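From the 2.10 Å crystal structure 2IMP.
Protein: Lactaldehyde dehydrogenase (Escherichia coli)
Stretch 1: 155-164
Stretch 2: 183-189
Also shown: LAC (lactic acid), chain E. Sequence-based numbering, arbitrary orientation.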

ATOM      1  N   PRO A 155     -12.402  25.696  15.986  1.00 16.30           N
ATOM      2  CA  PRO A 155     -12.298  25.026  17.284  1.00 15.11           C
ATOM      3  C   PRO A 155     -13.046  23.687  17.393  1.00 14.67           C
ATOM      4  O   PRO A 155     -12.525  22.731  17.965  1.00 15.51           O
ATOM      5  CB  PRO A 155     -12.845  26.070  18.251  1.00 13.95           C
ATOM      6  CG  PRO A 155     -13.916  26.723  17.429  1.00 14.86           C
ATOM      7  CD  PRO A 155     -13.200  26.933  16.109  1.00 15.37           C
ATOM      8  N   PHE A 156     -14.265  23.641  16.861  1.00 14.04           N
ATOM      9  CA  PHE A 156     -15.062  22.426  16.924  1.00 12.27           C
ATOM     10  C   PHE A 156     -14.482  21.305  16.044  1.00 12.94           C
ATOM     11  O   PHE A 156     -14.238  20.188  16.513  1.00 12.36           O
ATOM     12  CB  PHE A 156     -16.503  22.725  16.505  1.00 12.95           C
ATOM     13  CG  PHE A 156     -17.485  21.652  16.883  1.00 13.60           C
ATOM     14  CD1 PHE A 156     -17.705  21.335  18.222  1.00 11.00           C
ATOM     15  CD2 PHE A 156     -18.177  20.943  15.902  1.00 12.77           C
ATOM     16  CE1 PHE A 156     -18.622  20.338  18.581  1.00 14.43           C
ATOM     17  CE2 PHE A 156     -19.096  19.944  16.249  1.00 11.54           C
ATOM     18  CZ  PHE A 156     -19.311  19.634  17.589  1.00 12.63           C
ATOM     19  N   PHE A 157     -14.261  21.624  14.772  1.00 11.79           N
ATOM     20  CA  PHE A 157     -13.683  20.660  13.857  1.00 11.11           C
ATOM     21  C   PHE A 157     -12.359  20.073  14.386  1.00 11.49           C
ATOM     22  O   PHE A 157     -12.150  18.861  14.356  1.00 12.26           O
ATOM     23  CB  PHE A 157     -13.436  21.307  12.491  1.00 11.61           C
ATOM     24  CG  PHE A 157     -12.561  20.487  11.587  1.00 12.47           C
ATOM     25  CD1 PHE A 157     -12.931  19.195  11.223  1.00 11.93           C
ATOM     26  CD2 PHE A 157     -11.359  20.999  11.110  1.00 11.47           C
ATOM     27  CE1 PHE A 157     -12.114  18.420  10.403  1.00 14.26           C
ATOM     28  CE2 PHE A 157     -10.534  20.234  10.288  1.00 13.95           C
ATOM     29  CZ  PHE A 157     -10.910  18.945   9.932  1.00 12.75           C
ATOM     30  N   LEU A 158     -11.480  20.938  14.880  1.00  9.94           N
ATOM     31  CA  LEU A 158     -10.210  20.457  15.391  1.00 11.44           C
ATOM     32  C   LEU A 158     -10.329  19.442  16.543  1.00 11.50           C
ATOM     33  O   LEU A 158      -9.410  18.653  16.768  1.00 11.56           O
ATOM     34  CB  LEU A 158      -9.310  21.628  15.774  1.00 12.95           C
ATOM     35  CG  LEU A 158      -8.770  22.332  14.521  1.00 16.48           C
ATOM     36  CD1 LEU A 158      -7.918  23.510  14.918  1.00 17.86           C
ATOM     37  CD2 LEU A 158      -7.948  21.358  13.692  1.00 19.67           C
ATOM     38  N   ILE A 159     -11.445  19.469  17.270  1.00  9.02           N
ATOM     39  CA  ILE A 159     -11.642  18.464  18.303  1.00  9.37           C
ATOM     40  C   ILE A 159     -11.682  17.072  17.635  1.00  9.44           C
ATOM     41  O   ILE A 159     -10.988  16.144  18.033  1.00 10.14           O
ATOM     42  CB  ILE A 159     -12.994  18.638  19.044  1.00  9.77           C
ATOM     43  CG1 ILE A 159     -13.036  19.962  19.805  1.00 10.33           C
ATOM     44  CG2 ILE A 159     -13.200  17.487  20.011  1.00  9.87           C
ATOM     45  CD1 ILE A 159     -14.421  20.279  20.361  1.00  8.77           C
ATOM     46  N   ALA A 160     -12.512  16.974  16.601  1.00  9.83           N
ATOM     47  CA  ALA A 160     -12.678  15.742  15.852  1.00 13.57           C
ATOM     48  C   ALA A 160     -11.421  15.350  15.066  1.00 13.12           C
ATOM     49  O   ALA A 160     -11.052  14.177  15.011  1.00 12.12           O
ATOM     50  CB  ALA A 160     -13.865  15.870  14.894  1.00 12.54           C
ATOM     51  N   ARG A 161     -10.774  16.346  14.470  1.00 12.64           N
ATOM     52  CA  ARG A 161      -9.572  16.088  13.694  1.00 12.88           C
ATOM     53  C   ARG A 161      -8.507  15.314  14.492  1.00 12.69           C
ATOM     54  O   ARG A 161      -7.695  14.581  13.921  1.00 11.47           O
ATOM     55  CB  ARG A 161      -8.984  17.398  13.184  1.00 13.05           C
ATOM     56  CG  ARG A 161      -7.918  17.220  12.109  1.00 15.42           C
ATOM     57  CD  ARG A 161      -7.410  18.572  11.621  1.00 16.66           C
ATOM     58  NE  ARG A 161      -7.448  18.665  10.169  1.00 16.79           N
ATOM     59  CZ  ARG A 161      -7.165  19.764   9.477  1.00 17.90           C
ATOM     60  NH1 ARG A 161      -6.813  20.884  10.106  1.00 15.03           N
ATOM     61  NH2 ARG A 161      -7.243  19.747   8.151  1.00 13.52           N
ATOM     62  N   LYS A 162      -8.528  15.487  15.812  1.00  9.17           N
ATOM     63  CA  LYS A 162      -7.582  14.779  16.661  1.00 11.35           C
ATOM     64  C   LYS A 162      -8.189  13.542  17.372  1.00  9.28           C
ATOM     65  O   LYS A 162      -7.623  12.468  17.302  1.00  9.24           O
ATOM     66  CB  LYS A 162      -6.973  15.737  17.697  1.00 10.54           C
ATOM     67  CG  LYS A 162      -6.310  16.958  17.069  1.00 13.38           C
ATOM     68  CD  LYS A 162      -5.717  17.898  18.113  1.00 13.13           C
ATOM     69  CE  LYS A 162      -5.290  19.224  17.480  1.00 16.37           C
ATOM     70  NZ  LYS A 162      -4.285  19.056  16.391  1.00 18.40           N
ATOM     71  N   MET A 163      -9.348  13.703  18.011  1.00  8.76           N
ATOM     72  CA  MET A 163      -9.977  12.594  18.728  1.00  9.10           C
ATOM     73  C   MET A 163     -10.522  11.426  17.861  1.00  8.13           C
ATOM     74  O   MET A 163     -10.467  10.272  18.284  1.00  9.29           O
ATOM     75  CB  MET A 163     -11.095  13.119  19.653  1.00 10.39           C
ATOM     76  CG  MET A 163     -12.416  13.486  18.974  1.00 11.47           C
ATOM     77  SD  MET A 163     -13.493  12.064  18.607  1.00 15.53           S
ATOM     78  CE  MET A 163     -14.136  11.679  20.224  1.00 10.09           C
ATOM     79  N   ALA A 164     -11.040  11.726  16.672  1.00  7.10           N
ATOM     80  CA  ALA A 164     -11.575  10.679  15.806  1.00  7.42           C
ATOM     81  C   ALA A 164     -10.511   9.617  15.402  1.00  8.25           C
ATOM     82  O   ALA A 164     -10.709   8.420  15.623  1.00 10.09           O
ATOM     83  CB  ALA A 164     -12.219  11.306  14.556  1.00  4.61           C
TER
HETATM   84  C   LAC E 508      -6.973  24.185   8.814  0.52 43.24           C
HETATM   85  CA  LAC E 508      -6.987  25.052  10.038  0.52 43.22           C
HETATM   86  CB  LAC E 508      -8.374  24.982  10.700  0.52 43.15           C
HETATM   87  O   LAC E 508      -6.204  23.226   8.747  0.52 44.13           O
HETATM   88  OHN LAC E 508      -6.024  24.574  10.992  0.52 42.25           O
HETATM   89  OXT LAC E 508      -7.769  24.491   7.784  0.52 43.85           O
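Stretch 2, residues 183-189: NNAIAFA

Stretch 2 is helical from Asn183 to Ala189 and packs against the helix of stretch 1. The two helices run in broadly the same direction, with a signed crossing angle of -46° and axes 9.3 Å apart at closest approach. The backbones come nearest at Phe156 and Asn184, whose CA atoms are 6.0 Å apart. No direct hydrogen bond crosses the interface.

Pro155 lies against the side-chain amide of Asn184, with Pro155 CB 3.5 Å from Asn184 ND2. A water O lies 2.8 Å from Asn184 OD1 and 2.9 Å from Pro155 O, near enough to donate to each, the latter weakly; it has more acceptors in reach than protons, so it need not serve both at once. Phe156 N is 3.5 Å from Asn184 OD1, but the angle is too poor for a hydrogen bond. The Phe156 side chain starts sideways, and its ring end reaches stretch 2. Phe188 turns an edge toward the face of this ring in an offset edge-to-face pair. The Phe156 and Phe188 ring centroids are 5.9 Å apart, the planes meet at 65°, and Phe156 CE1 is 3.8 Å from Phe188 CD2.

Phe157 points away, and Leu158 makes no contact. Ile159, one turn on from Phe156, points toward stretch 2. Ile159 CD1 lies 3.7 Å from Asn184 OD1 and 3.9 Å from Ala185 CB. Ile159 CG2 sits over one face of the Phe188 ring, 3.7 Å from the ring centroid and 6° off the normal, a CH-pi contact.

Arg161 takes no part in this packing; Arg161 NH1 donates to the lactic acid O at 2.8 Å, nearly in line. Met163 is the last residue of stretch 1 to touch stretch 2. Met163 CE is 3.7 Å from Phe188 CZ, at the ring edge. Phe188 thus meets Phe156, Ile159 and Met163, and has the largest covered area in the contact.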

ATOM      1  N   ASN A 183     -16.541  26.846  24.762  1.00 16.75           N
ATOM      2  CA  ASN A 183     -17.954  26.490  24.764  1.00 16.31           C
ATOM      3  C   ASN A 183     -18.366  25.365  23.814  1.00 16.23           C
ATOM      4  O   ASN A 183     -19.079  24.443  24.218  1.00 16.61           O
ATOM      5  CB  ASN A 183     -18.804  27.732  24.522  1.00 17.05           C
ATOM      6  CG  ASN A 183     -18.610  28.761  25.607  1.00 17.30           C
ATOM      7  OD1 ASN A 183     -18.273  28.410  26.736  1.00 16.45           O
ATOM      8  ND2 ASN A 183     -18.825  30.029  25.280  1.00 16.79           N
ATOM      9  N   ASN A 184     -17.920  25.454  22.567  1.00 14.74           N
ATOM     10  CA  ASN A 184     -18.221  24.416  21.600  1.00 13.58           C
ATOM     11  C   ASN A 184     -17.659  23.057  22.066  1.00 12.28           C
ATOM     12  O   ASN A 184     -18.242  22.008  21.801  1.00 12.90           O
ATOM     13  CB  ASN A 184     -17.630  24.784  20.238  1.00 13.81           C
ATOM     14  CG  ASN A 184     -16.119  24.846  20.259  1.00 14.34           C
ATOM     15  OD1 ASN A 184     -15.445  23.806  20.150  1.00 13.51           O
ATOM     16  ND2 ASN A 184     -15.569  26.030  20.408  1.00 14.15           N
ATOM     17  N   ALA A 185     -16.532  23.110  22.776  1.00 11.63           N
ATOM     18  CA  ALA A 185     -15.899  21.906  23.297  1.00 11.44           C
ATOM     19  C   ALA A 185     -16.697  21.281  24.457  1.00 13.60           C
ATOM     20  O   ALA A 185     -16.736  20.060  24.615  1.00 12.02           O
ATOM     21  CB  ALA A 185     -14.486  22.212  23.747  1.00 13.26           C
ATOM     22  N   ILE A 186     -17.310  22.136  25.274  1.00 14.06           N
ATOM     23  CA  ILE A 186     -18.144  21.649  26.358  1.00 12.43           C
ATOM     24  C   ILE A 186     -19.360  20.917  25.773  1.00 11.09           C
ATOM     25  O   ILE A 186     -19.770  19.874  26.263  1.00 13.25           O
ATOM     26  CB  ILE A 186     -18.641  22.812  27.269  1.00 11.80           C
ATOM     27  CG1 ILE A 186     -17.508  23.276  28.185  1.00 10.42           C
ATOM     28  CG2 ILE A 186     -19.849  22.357  28.106  1.00  9.85           C
ATOM     29  CD1 ILE A 186     -17.062  22.226  29.177  1.00 11.66           C
ATOM     30  N   ALA A 187     -19.917  21.491  24.711  1.00 13.11           N
ATOM     31  CA  ALA A 187     -21.043  20.869  24.043  1.00 13.63           C
ATOM     32  C   ALA A 187     -20.627  19.494  23.460  1.00 14.15           C
ATOM     33  O   ALA A 187     -21.399  18.535  23.473  1.00 13.31           O
ATOM     34  CB  ALA A 187     -21.567  21.781  22.941  1.00 11.08           C
ATOM     35  N   PHE A 188     -19.395  19.417  22.965  1.00 14.33           N
ATOM     36  CA  PHE A 188     -18.893  18.151  22.444  1.00 13.27           C
ATOM     37  C   PHE A 188     -18.811  17.107  23.569  1.00 12.79           C
ATOM     38  O   PHE A 188     -19.188  15.951  23.386  1.00 13.55           O
ATOM     39  CB  PHE A 188     -17.507  18.338  21.804  1.00 11.67           C
ATOM     40  CG  PHE A 188     -17.003  17.112  21.079  1.00 13.77           C
ATOM     41  CD1 PHE A 188     -16.539  16.004  21.783  1.00 11.77           C
ATOM     42  CD2 PHE A 188     -16.998  17.070  19.689  1.00 12.24           C
ATOM     43  CE1 PHE A 188     -16.082  14.867  21.108  1.00 14.83           C
ATOM     44  CE2 PHE A 188     -16.543  15.939  19.007  1.00 13.61           C
ATOM     45  CZ  PHE A 188     -16.082  14.839  19.718  1.00 11.76           C
ATOM     46  N   ALA A 189     -18.323  17.540  24.731  1.00 13.16           N
ATOM     47  CA  ALA A 189     -18.218  16.655  25.886  1.00 14.33           C
ATOM     48  C   ALA A 189     -19.598  16.145  26.377  1.00 15.63           C
ATOM     49  O   ALA A 189     -19.738  14.988  26.781  1.00 15.66           O
ATOM     50  CB  ALA A 189     -17.485  17.363  27.028  1.00 12.27           C
TER
HETATM   51  O   HOH W   1     -12.744  23.460  20.756  1.00 17.44           O